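Side-chain contact in OxsB protein (Bacillus megaterium, PDB 5UL3), which catalyses the cobalamin-dependent radical SAM ring contraction of dAMP to an oxetane aldehyde, a step in the biosynthesis of the nucleoside analogue oxetanocin A: residues Q454-L459 / L490-R495. Numbering follows the deposited sequence.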
# COMPACT_ATOMS: atom_id res chain seq x y z
N GLN A 454 23.20 2.46 -12.96
CA GLN A 454 21.91 2.08 -13.52
C GLN A 454 20.77 2.81 -12.82
O GLN A 454 19.79 3.22 -13.46
CB GLN A 454 21.71 0.57 -13.40
CG GLN A 454 20.34 0.03 -13.79
CD GLN A 454 20.30 -1.48 -13.57
OE1 GLN A 454 21.17 -2.02 -12.89
NE2 GLN A 454 19.29 -2.16 -14.11
N ASN A 455 20.88 2.99 -11.50
CA ASN A 455 19.85 3.73 -10.78
C ASN A 455 19.79 5.18 -11.24
O ASN A 455 18.70 5.73 -11.43
CB ASN A 455 20.13 3.65 -9.28
CG ASN A 455 19.74 2.32 -8.68
OD1 ASN A 455 18.74 1.73 -9.06
ND2 ASN A 455 20.52 1.84 -7.73
N ILE A 456 20.96 5.82 -11.41
CA ILE A 456 21.01 7.19 -11.92
C ILE A 456 20.26 7.29 -13.24
O ILE A 456 19.42 8.17 -13.45
CB ILE A 456 22.46 7.66 -12.06
CG1 ILE A 456 23.13 7.84 -10.69
CG2 ILE A 456 22.53 8.93 -12.91
CD1 ILE A 456 22.54 9.01 -9.87
N ILE A 457 20.55 6.37 -14.17
CA ILE A 457 19.95 6.45 -15.49
C ILE A 457 18.44 6.23 -15.42
O ILE A 457 17.68 6.88 -16.14
CB ILE A 457 20.64 5.47 -16.45
CG1 ILE A 457 22.07 5.94 -16.72
CG2 ILE A 457 19.85 5.37 -17.77
CD1 ILE A 457 22.97 4.85 -17.28
N ALA A 458 17.98 5.30 -14.57
CA ALA A 458 16.54 5.11 -14.44
C ALA A 458 15.87 6.41 -14.01
O ALA A 458 14.82 6.78 -14.54
CB ALA A 458 16.23 4.00 -13.43
N LEU A 459 16.47 7.12 -13.06
CA LEU A 459 15.88 8.37 -12.57
C LEU A 459 15.89 9.44 -13.65
O LEU A 459 14.94 10.23 -13.78
CB LEU A 459 16.62 8.88 -11.33
CG LEU A 459 16.64 7.96 -10.12
CD1 LEU A 459 17.42 8.62 -8.95
CD2 LEU A 459 15.23 7.56 -9.70
N LEU A 490 26.60 8.76 -0.12
CA LEU A 490 26.56 10.22 -0.10
C LEU A 490 26.92 10.79 -1.47
O LEU A 490 26.26 11.74 -1.94
CB LEU A 490 27.51 10.74 0.97
CG LEU A 490 27.16 10.44 2.43
CD1 LEU A 490 28.37 10.75 3.32
CD2 LEU A 490 25.94 11.26 2.87
N ASP A 491 27.96 10.24 -2.11
CA ASP A 491 28.31 10.65 -3.47
C ASP A 491 27.14 10.47 -4.43
O ASP A 491 26.80 11.39 -5.19
CB ASP A 491 29.52 9.84 -3.97
CG ASP A 491 30.82 10.26 -3.32
OD1 ASP A 491 30.85 11.31 -2.64
OD2 ASP A 491 31.83 9.54 -3.51
N PHE A 492 26.53 9.28 -4.42
CA PHE A 492 25.35 9.03 -5.24
C PHE A 492 24.26 10.07 -5.00
O PHE A 492 23.70 10.64 -5.96
CB PHE A 492 24.81 7.62 -4.95
CG PHE A 492 23.48 7.31 -5.61
CD1 PHE A 492 23.43 6.78 -6.89
CD2 PHE A 492 22.29 7.51 -4.93
CE1 PHE A 492 22.22 6.46 -7.49
CE2 PHE A 492 21.07 7.21 -5.53
CZ PHE A 492 21.04 6.68 -6.82
N LEU A 493 23.92 10.31 -3.73
CA LEU A 493 22.84 11.21 -3.37
C LEU A 493 23.12 12.66 -3.74
O LEU A 493 22.17 13.44 -3.91
CB LEU A 493 22.55 11.10 -1.87
CG LEU A 493 21.97 9.74 -1.47
CD1 LEU A 493 22.12 9.59 0.00
CD2 LEU A 493 20.48 9.67 -1.86
N GLU A 494 24.38 13.05 -3.85
CA GLU A 494 24.77 14.40 -4.24
C GLU A 494 24.85 14.59 -5.75
O GLU A 494 25.09 15.71 -6.21
CB GLU A 494 26.11 14.77 -3.59
CG GLU A 494 25.99 15.01 -2.10
CD GLU A 494 27.31 14.97 -1.37
OE1 GLU A 494 28.34 15.35 -1.97
OE2 GLU A 494 27.31 14.55 -0.18
N ARG A 495 24.64 13.54 -6.55
CA ARG A 495 24.75 13.69 -8.00
C ARG A 495 23.65 14.61 -8.52
O ARG A 495 22.48 14.49 -8.13
CB ARG A 495 24.68 12.33 -8.69
CG ARG A 495 25.98 11.55 -8.51
CD ARG A 495 26.00 10.29 -9.31
NE ARG A 495 25.98 10.54 -10.74
CZ ARG A 495 26.25 9.61 -11.64
NH1 ARG A 495 26.56 8.38 -11.25
NH2 ARG A 495 26.21 9.90 -12.93
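With CG trans to the backbone N (chi1 173°), F492 reaches from helix 484-493 to I456 on helix 452-464, while R495, its chain bent at chi3 (66°), swings its guanidinium across the same isoleucine. I456 touches both, the ring and the arginine approaching it from different directions. Its CD1 lies 3.5 Å from F492 CE1, the two side chains running alongside each other in opposing senses, and I456 CD1 also touches the CD methylene of R495 at 3.7 Å. Closer to the backbone, I456 CG1 rests over one face of the guanidinium, displaced toward its rim, 3.5 Å from R495 NH1, and CG2 meets NH2 at 3.8 Å. On the next residue back, N455 CB packs against the far end of the phenyl ring, 3.9 Å from F492 CE1. No hydrogen bond joins the two segments. Helix 452-464 connects parallel strands 432-436 and 470-473 of the partial TIM barrel, and helix 484-493 follows the latter; N455 lies about 7 Å, side chain to side chain, from the SAM-binding E436. I456 thus packs on an aromatic ring and, just beyond the helix end, on a guanidinium whose salt bridges, NH1 to E453 and NH2 to D497, probably fix its orientation and offset its charge.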